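Local structure of DNA primase (Aquifex aeolicus, 2AU3) at residues 257-265 with 333-342; 287-297 with 316-327. The protein probably synthesises the short RNA primers that DNA polymerase extends during DNA replication, using a zinc-binding domain joined to a Toprim-type RNA polymerase core. All coordinates share one frame; numbering follows the deposited sequence.

Contact 1: residues 257-265 with 333-342; sequences LRLFSEGIR and IKEFGKEELR
Leu-259 pushes its CD1 methyl between Ile-333 and Leu-341, 3.8 Å from Leu-341 CD2, and the same CD2 is met from another side by Ile-264 CD1. These apolar groups form the buried floor of the contact. Above them Glu-262 and Ile-333 run antiparallel alongside one another, Glu-262 CD 3.7 Å from Ile-333 CG2. Lys-338 lays its aliphatic chain over the helix end, CD 3.2 Å from Glu-262 O. Helix 253-261 ends here in a Schellman motif: Gly-263, with positive phi, is its C-prime residue, and Ile-264 N returns to Leu-259 O. A bend at chi2 (-66°) brings Glu-262 OE2 to Arg-258 NH1 at 2.9 Å, a salt bridge near the guanidinium plane that lands on the anti lone pair of that oxygen. Arg-258 pairs through NE with Asp-330 as well. Cut back to an alanine, Glu-262 would lose its carboxylate, which is likely to leave Arg-258 NH1 without that mate and Ile-333 CG2 less covered. No direct hydrogen bond joins the segments, but two waters do. One accepts from Lys-338 N at 2.8 Å and reaches Glu-262 OE1 weakly; the other donates to Gly-263 O at 2.7 Å and takes a weak bond from Arg-342 NH2.

Contact 2: residues 287-297 with 316-327; sequences TKKVYILYDGD and VEVYPVYLPEGY
Parallel strand pairing joins 289-293 to 317-321, the two strands of a right-handed beta-alpha-beta unit at one edge of the Toprim sheet. The rungs alternate from Glu-317 N to Lys-288 O through to Val-321 N to Ile-292 O, 2.8 Å. On one face Tyr-291 and Tyr-319 make an offset stack, ring centroids 4.5 Å apart and planes at 14°. Tyr-319 CB sits over the Tyr-291 ring, 3.6 Å from its centroid, while Val-321 CG2 lies in plane at that ring's edge; Tyr-291 OH in turn hangs over the rim of the Tyr-319 ring. The other face is aliphatic, with Ile-292 CD1 pressed to 3.4 Å from Val-318 CG1, tighter than usual. Leu-293 sends CD1 between Val-321 and Leu-323, its CG lying opposite the backbone N (chi1 179°). Past the strands, a water bridges Tyr-294 O, Val-321 O and Leu-323 N, and Gly-296 bonds twice: its N to Tyr-327 O, 2.8 Å, its O from Gly-326 N, 2.6 Å. Gly-296 stands between Asp-295 and Asp-297, predicted magnesium ligands. Helix 298-313 covers the Ile-292 and Val-318 face, helix 338-347 packs on Tyr-291 and Val-321, and strand 247-249 pairs with 289-293 along its other edge.

In the fold
Contact 2 and the 257-265 side of contact 1 fall in the Toprim region, and the two contacts lie on the same side of the chain's centre, about 14 Å apart between centres. Contact 2 pairs two strands at the edge of the sheet, ordered by backbone hydrogen bonds, with just over half its touching residues buried; contact 1 joins the end of one helix to a helix pair, with a small apolar base and a rim of charged chains and waters nearer the surface. Leu-293 links them, since its two methyls pack against Leu-259 and Leu-341. A second junction is Tyr-327, whose OH probably hydrogen-bonds Glu-335 and whose ring packs on Phe-336. The side chain of Leu-259 lies about 9 Å from that of Asp-295.

Contact 1: residues 257-265 with 333-342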
# COMPACT_ATOMS: atom_id res chain seq x y z
N LEU A 257 5.33 -0.71 7.07
CA LEU A 257 6.66 -0.93 6.54
C LEU A 257 7.52 -1.68 7.53
O LEU A 257 8.33 -2.53 7.14
CB LEU A 257 7.30 0.39 6.17
CG LEU A 257 6.60 1.08 5.01
CD1 LEU A 257 7.24 2.42 4.74
CD2 LEU A 257 6.70 0.16 3.80
N ARG A 258 7.31 -1.40 8.82
CA ARG A 258 8.01 -2.08 9.90
C ARG A 258 7.62 -3.54 10.00
O ARG A 258 8.49 -4.39 10.12
CB ARG A 258 7.72 -1.40 11.25
CG ARG A 258 8.53 -0.14 11.47
CD ARG A 258 10.03 -0.40 11.65
NE ARG A 258 10.28 -0.91 12.99
CZ ARG A 258 10.91 -2.04 13.27
NH1 ARG A 258 11.39 -2.81 12.31
NH2 ARG A 258 11.08 -2.41 14.51
N LEU A 259 6.32 -3.84 10.01
CA LEU A 259 5.88 -5.25 10.07
C LEU A 259 6.40 -6.04 8.86
O LEU A 259 6.95 -7.15 9.00
CB LEU A 259 4.34 -5.32 10.19
CG LEU A 259 3.76 -5.54 11.60
CD1 LEU A 259 4.04 -4.35 12.52
CD2 LEU A 259 2.24 -5.78 11.48
N PHE A 260 6.31 -5.43 7.67
CA PHE A 260 6.87 -6.05 6.44
C PHE A 260 8.40 -6.25 6.57
O PHE A 260 8.93 -7.26 6.11
CB PHE A 260 6.62 -5.16 5.23
CG PHE A 260 5.74 -5.78 4.21
CD1 PHE A 260 4.37 -5.59 4.28
CD2 PHE A 260 6.27 -6.55 3.20
CE1 PHE A 260 3.55 -6.18 3.34
CE2 PHE A 260 5.45 -7.12 2.25
CZ PHE A 260 4.09 -6.93 2.33
N SER A 261 9.09 -5.29 7.17
CA SER A 261 10.53 -5.43 7.47
C SER A 261 10.81 -6.64 8.34
O SER A 261 11.89 -7.22 8.30
CB SER A 261 11.07 -4.16 8.13
OG SER A 261 11.04 -3.06 7.22
N GLU A 262 9.82 -7.05 9.14
CA GLU A 262 10.03 -8.15 10.06
C GLU A 262 9.41 -9.44 9.51
O GLU A 262 9.27 -10.42 10.24
CB GLU A 262 9.43 -7.80 11.43
CG GLU A 262 10.02 -6.54 12.08
CD GLU A 262 11.49 -6.66 12.45
OE1 GLU A 262 12.00 -7.79 12.52
OE2 GLU A 262 12.15 -5.60 12.67
N GLY A 263 9.04 -9.43 8.23
CA GLY A 263 8.45 -10.60 7.58
C GLY A 263 6.97 -10.86 7.90
O GLY A 263 6.47 -11.97 7.73
N ILE A 264 6.26 -9.85 8.36
CA ILE A 264 4.84 -9.99 8.62
C ILE A 264 4.17 -9.24 7.47
O ILE A 264 4.15 -8.01 7.46
CB ILE A 264 4.48 -9.35 9.98
CG1 ILE A 264 5.01 -10.22 11.12
CG2 ILE A 264 2.95 -9.29 10.16
CD1 ILE A 264 4.89 -9.53 12.48
N ARG A 265 3.66 -9.97 6.49
CA ARG A 265 3.43 -9.35 5.18
C ARG A 265 1.95 -9.27 4.78
O ARG A 265 1.62 -8.68 3.74
CB ARG A 265 4.20 -10.10 4.11
CG ARG A 265 5.73 -10.07 4.28
CD ARG A 265 6.38 -10.88 3.19
NE ARG A 265 7.84 -10.91 3.27
CZ ARG A 265 8.54 -11.98 3.58
NH1 ARG A 265 7.92 -13.11 3.88
NH2 ARG A 265 9.86 -11.93 3.57
N ILE A 333 8.05 -4.46 18.74
CA ILE A 333 9.00 -5.30 18.01
C ILE A 333 10.42 -5.08 18.49
O ILE A 333 11.17 -6.06 18.68
CB ILE A 333 8.94 -5.04 16.49
CG1 ILE A 333 7.66 -5.61 15.89
CG2 ILE A 333 10.18 -5.67 15.77
CD1 ILE A 333 7.31 -4.97 14.50
N LYS A 334 10.80 -3.82 18.72
CA LYS A 334 12.18 -3.57 19.17
C LYS A 334 12.50 -4.25 20.51
O LYS A 334 13.58 -4.79 20.69
CB LYS A 334 12.53 -2.09 19.22
CG LYS A 334 12.86 -1.51 17.80
CD LYS A 334 13.43 -0.09 17.83
CE LYS A 334 12.56 0.88 18.60
NZ LYS A 334 11.37 1.29 17.81
N GLU A 335 11.53 -4.23 21.44
CA GLU A 335 11.79 -4.72 22.80
C GLU A 335 11.63 -6.24 22.90
O GLU A 335 12.42 -6.93 23.56
CB GLU A 335 10.90 -4.01 23.83
CG GLU A 335 11.09 -4.55 25.25
CD GLU A 335 10.52 -3.65 26.34
OE1 GLU A 335 9.96 -2.58 26.02
OE2 GLU A 335 10.63 -4.03 27.53
N PHE A 336 10.59 -6.75 22.25
CA PHE A 336 10.20 -8.15 22.40
C PHE A 336 10.49 -9.04 21.18
O PHE A 336 10.46 -10.26 21.28
CB PHE A 336 8.72 -8.22 22.81
CG PHE A 336 8.40 -7.42 24.07
CD1 PHE A 336 8.88 -7.86 25.30
CD2 PHE A 336 7.65 -6.25 24.01
CE1 PHE A 336 8.59 -7.14 26.48
CE2 PHE A 336 7.34 -5.53 25.18
CZ PHE A 336 7.82 -5.99 26.43
N GLY A 337 10.73 -8.44 20.02
CA GLY A 337 11.06 -9.21 18.81
C GLY A 337 9.85 -9.54 17.94
O GLY A 337 8.72 -9.68 18.44
N LYS A 338 10.09 -9.69 16.64
CA LYS A 338 9.05 -9.99 15.67
C LYS A 338 8.23 -11.22 15.99
O LYS A 338 7.06 -11.28 15.70
CB LYS A 338 9.66 -10.12 14.24
CG LYS A 338 10.53 -11.34 14.05
CD LYS A 338 11.17 -11.42 12.66
CE LYS A 338 12.30 -12.45 12.59
NZ LYS A 338 13.37 -12.03 11.62
N GLU A 339 8.84 -12.24 16.59
CA GLU A 339 8.13 -13.49 16.81
C GLU A 339 7.11 -13.34 17.93
O GLU A 339 5.99 -13.86 17.85
CB GLU A 339 9.10 -14.65 17.05
CG GLU A 339 8.42 -16.02 17.14
CD GLU A 339 7.49 -16.31 15.96
OE1 GLU A 339 7.90 -16.13 14.78
OE2 GLU A 339 6.34 -16.73 16.23
N GLU A 340 7.47 -12.59 18.98
CA GLU A 340 6.50 -12.29 20.03
C GLU A 340 5.31 -11.50 19.49
O GLU A 340 4.21 -11.70 19.94
CB GLU A 340 7.15 -11.55 21.19
CG GLU A 340 6.33 -11.58 22.49
CD GLU A 340 5.79 -12.97 22.83
OE1 GLU A 340 6.49 -13.98 22.62
OE2 GLU A 340 4.64 -13.06 23.29
N LEU A 341 5.53 -10.59 18.53
CA LEU A 341 4.38 -9.88 17.96
C LEU A 341 3.45 -10.85 17.21
O LEU A 341 2.24 -10.78 17.34
CB LEU A 341 4.82 -8.73 17.05
CG LEU A 341 3.69 -7.98 16.38
CD1 LEU A 341 2.73 -7.38 17.44
CD2 LEU A 341 4.19 -6.87 15.39
N ARG A 342 4.03 -11.78 16.46
CA ARG A 342 3.26 -12.82 15.79
C ARG A 342 2.45 -13.62 16.81
O ARG A 342 1.24 -13.87 16.61
CB ARG A 342 4.18 -13.77 15.03
CG ARG A 342 4.55 -13.35 13.63
CD ARG A 342 5.06 -14.50 12.74
NE ARG A 342 5.98 -13.99 11.73
CZ ARG A 342 6.51 -14.71 10.74
NH1 ARG A 342 6.19 -15.99 10.58
NH2 ARG A 342 7.35 -14.12 9.88
O HOH W 1 12.59 -8.90 15.69
O HOH W 2 7.18 -14.50 7.03

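Contact 2: residues 287-297 with 316-327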
# COMPACT_ATOMS: atom_id res chain seq x y z
N THR A 287 -10.49 -10.82 2.36
CA THR A 287 -10.49 -11.62 3.56
C THR A 287 -11.73 -11.39 4.41
O THR A 287 -12.36 -10.34 4.34
CB THR A 287 -9.22 -11.31 4.38
OG1 THR A 287 -9.11 -12.26 5.45
CG2 THR A 287 -9.33 -9.92 5.09
N LYS A 288 -12.06 -12.38 5.23
CA LYS A 288 -13.17 -12.23 6.16
C LYS A 288 -12.70 -12.29 7.62
O LYS A 288 -13.52 -12.41 8.53
CB LYS A 288 -14.27 -13.30 5.90
CG LYS A 288 -14.85 -13.27 4.49
CD LYS A 288 -15.41 -11.90 4.08
CE LYS A 288 -15.89 -11.95 2.61
NZ LYS A 288 -16.68 -10.73 2.22
N LYS A 289 -11.38 -12.18 7.83
CA LYS A 289 -10.80 -12.10 9.18
C LYS A 289 -9.74 -10.99 9.23
O LYS A 289 -8.80 -10.98 8.44
CB LYS A 289 -10.12 -13.41 9.59
CG LYS A 289 -11.03 -14.52 10.04
CD LYS A 289 -10.17 -15.64 10.68
CE LYS A 289 -10.85 -17.02 10.57
NZ LYS A 289 -10.40 -17.99 11.65
N VAL A 290 -9.91 -10.07 10.16
CA VAL A 290 -8.99 -8.97 10.30
C VAL A 290 -8.60 -8.81 11.74
O VAL A 290 -9.43 -8.59 12.62
CB VAL A 290 -9.56 -7.66 9.75
CG1 VAL A 290 -8.71 -6.46 10.18
CG2 VAL A 290 -9.66 -7.73 8.20
N TYR A 291 -7.29 -8.85 11.96
CA TYR A 291 -6.70 -8.47 13.22
C TYR A 291 -6.35 -6.98 13.20
O TYR A 291 -5.75 -6.49 12.26
CB TYR A 291 -5.43 -9.30 13.43
CG TYR A 291 -5.75 -10.74 13.71
CD1 TYR A 291 -6.30 -11.56 12.74
CD2 TYR A 291 -5.52 -11.28 14.98
CE1 TYR A 291 -6.60 -12.91 13.02
CE2 TYR A 291 -5.79 -12.58 15.26
CZ TYR A 291 -6.35 -13.39 14.29
OH TYR A 291 -6.66 -14.69 14.63
N ILE A 292 -6.77 -6.26 14.22
CA ILE A 292 -6.53 -4.82 14.23
C ILE A 292 -5.45 -4.57 15.27
O ILE A 292 -5.53 -5.07 16.40
CB ILE A 292 -7.79 -4.00 14.58
CG1 ILE A 292 -9.00 -4.48 13.82
CG2 ILE A 292 -7.56 -2.48 14.34
CD1 ILE A 292 -10.28 -3.91 14.40
N LEU A 293 -4.43 -3.82 14.87
CA LEU A 293 -3.26 -3.63 15.70
C LEU A 293 -2.89 -2.18 15.70
O LEU A 293 -2.08 -1.74 14.88
CB LEU A 293 -2.10 -4.47 15.17
CG LEU A 293 -0.75 -4.39 15.88
CD1 LEU A 293 -0.76 -5.09 17.24
CD2 LEU A 293 0.29 -5.00 15.01
N TYR A 294 -3.51 -1.42 16.60
CA TYR A 294 -3.27 -0.00 16.66
C TYR A 294 -2.40 0.26 17.90
O TYR A 294 -2.08 -0.67 18.64
CB TYR A 294 -4.61 0.75 16.74
CG TYR A 294 -5.39 0.84 15.41
CD1 TYR A 294 -4.96 0.18 14.24
CD2 TYR A 294 -6.57 1.59 15.34
CE1 TYR A 294 -5.69 0.28 13.06
CE2 TYR A 294 -7.29 1.70 14.16
CZ TYR A 294 -6.85 1.03 13.03
OH TYR A 294 -7.58 1.16 11.89
N ASP A 295 -1.97 1.50 18.09
CA ASP A 295 -1.11 1.84 19.23
C ASP A 295 -1.72 1.43 20.58
O ASP A 295 -2.93 1.51 20.79
CB ASP A 295 -0.80 3.34 19.24
CG ASP A 295 0.06 3.77 18.09
OD1 ASP A 295 0.73 2.90 17.47
OD2 ASP A 295 0.15 4.97 17.73
N GLY A 296 -0.86 1.04 21.52
CA GLY A 296 -1.29 0.68 22.86
C GLY A 296 -1.45 1.91 23.74
O GLY A 296 -0.76 2.08 24.75
N ASP A 297 -2.34 2.80 23.34
CA ASP A 297 -2.72 3.91 24.20
C ASP A 297 -4.21 4.19 24.02
O ASP A 297 -4.89 3.51 23.24
CB ASP A 297 -1.81 5.14 24.00
CG ASP A 297 -1.94 5.77 22.63
OD1 ASP A 297 -2.79 5.34 21.81
OD2 ASP A 297 -1.25 6.76 22.29
N VAL A 316 -16.73 -8.81 8.08
CA VAL A 316 -15.48 -9.37 8.49
C VAL A 316 -15.57 -9.72 9.98
O VAL A 316 -16.21 -9.01 10.74
CB VAL A 316 -14.32 -8.38 8.21
CG1 VAL A 316 -13.01 -8.95 8.64
CG2 VAL A 316 -14.27 -8.06 6.70
N GLU A 317 -14.94 -10.82 10.38
CA GLU A 317 -14.74 -11.12 11.80
C GLU A 317 -13.52 -10.38 12.29
O GLU A 317 -12.47 -10.38 11.65
CB GLU A 317 -14.45 -12.59 11.99
CG GLU A 317 -15.61 -13.53 11.80
CD GLU A 317 -15.34 -14.80 12.56
OE1 GLU A 317 -14.38 -15.53 12.18
OE2 GLU A 317 -16.04 -15.03 13.56
N VAL A 318 -13.66 -9.76 13.45
CA VAL A 318 -12.65 -8.83 13.93
C VAL A 318 -11.98 -9.41 15.17
O VAL A 318 -12.67 -9.94 16.06
CB VAL A 318 -13.28 -7.47 14.24
CG1 VAL A 318 -12.29 -6.56 14.89
CG2 VAL A 318 -13.83 -6.81 12.95
N TYR A 319 -10.65 -9.31 15.21
CA TYR A 319 -9.80 -9.73 16.33
C TYR A 319 -8.89 -8.58 16.78
O TYR A 319 -7.80 -8.40 16.22
CB TYR A 319 -8.90 -10.86 15.89
CG TYR A 319 -9.61 -12.12 15.49
CD1 TYR A 319 -9.52 -13.26 16.29
CD2 TYR A 319 -10.37 -12.18 14.33
CE1 TYR A 319 -10.17 -14.43 15.93
CE2 TYR A 319 -10.99 -13.35 13.95
CZ TYR A 319 -10.90 -14.47 14.76
OH TYR A 319 -11.56 -15.62 14.42
N PRO A 320 -9.34 -7.79 17.75
CA PRO A 320 -8.51 -6.71 18.29
C PRO A 320 -7.24 -7.24 18.95
O PRO A 320 -7.24 -8.18 19.73
CB PRO A 320 -9.43 -6.06 19.35
CG PRO A 320 -10.83 -6.40 18.84
CD PRO A 320 -10.68 -7.84 18.38
N VAL A 321 -6.13 -6.58 18.65
CA VAL A 321 -4.87 -7.00 19.23
C VAL A 321 -4.46 -5.84 20.09
O VAL A 321 -4.34 -4.72 19.59
CB VAL A 321 -3.80 -7.27 18.16
CG1 VAL A 321 -2.47 -7.79 18.79
CG2 VAL A 321 -4.33 -8.29 17.11
N TYR A 322 -4.31 -6.12 21.37
CA TYR A 322 -3.96 -5.11 22.37
C TYR A 322 -2.49 -5.14 22.68
O TYR A 322 -2.00 -6.06 23.35
CB TYR A 322 -4.74 -5.39 23.66
CG TYR A 322 -6.23 -5.34 23.44
CD1 TYR A 322 -6.87 -4.14 23.15
CD2 TYR A 322 -6.99 -6.51 23.44
CE1 TYR A 322 -8.28 -4.09 22.92
CE2 TYR A 322 -8.38 -6.47 23.21
CZ TYR A 322 -9.01 -5.27 22.95
OH TYR A 322 -10.38 -5.24 22.70
N LEU A 323 -1.78 -4.15 22.17
CA LEU A 323 -0.43 -3.84 22.62
C LEU A 323 -0.45 -3.30 24.05
O LEU A 323 -1.40 -2.59 24.44
CB LEU A 323 0.18 -2.79 21.70
CG LEU A 323 0.51 -3.28 20.29
CD1 LEU A 323 0.90 -2.10 19.44
CD2 LEU A 323 1.63 -4.31 20.36
N PRO A 324 0.59 -3.60 24.82
CA PRO A 324 0.69 -3.05 26.18
C PRO A 324 0.83 -1.52 26.16
O PRO A 324 1.32 -0.94 25.19
CB PRO A 324 1.95 -3.72 26.74
CG PRO A 324 2.72 -4.13 25.56
CD PRO A 324 1.74 -4.46 24.48
N GLU A 325 0.37 -0.89 27.25
CA GLU A 325 0.28 0.56 27.34
C GLU A 325 1.57 1.19 26.97
O GLU A 325 2.62 0.80 27.48
CB GLU A 325 -0.10 1.01 28.76
CG GLU A 325 -0.23 2.52 28.89
CD GLU A 325 -1.41 3.06 28.08
OE1 GLU A 325 -2.41 2.33 27.94
OE2 GLU A 325 -1.34 4.20 27.59
N GLY A 326 1.51 2.16 26.07
CA GLY A 326 2.69 2.91 25.70
C GLY A 326 3.48 2.41 24.51
O GLY A 326 4.43 3.08 24.09
N TYR A 327 3.10 1.25 23.96
CA TYR A 327 3.81 0.66 22.81
C TYR A 327 3.07 0.84 21.51
O TYR A 327 1.88 0.56 21.43
CB TYR A 327 4.01 -0.85 23.03
CG TYR A 327 5.03 -1.19 24.11
CD1 TYR A 327 6.33 -1.57 23.77
CD2 TYR A 327 4.71 -1.07 25.45
CE1 TYR A 327 7.27 -1.88 24.75
CE2 TYR A 327 5.65 -1.36 26.46
CZ TYR A 327 6.92 -1.77 26.09
OH TYR A 327 7.85 -2.05 27.06
O HOH W 3 -3.14 -2.33 20.15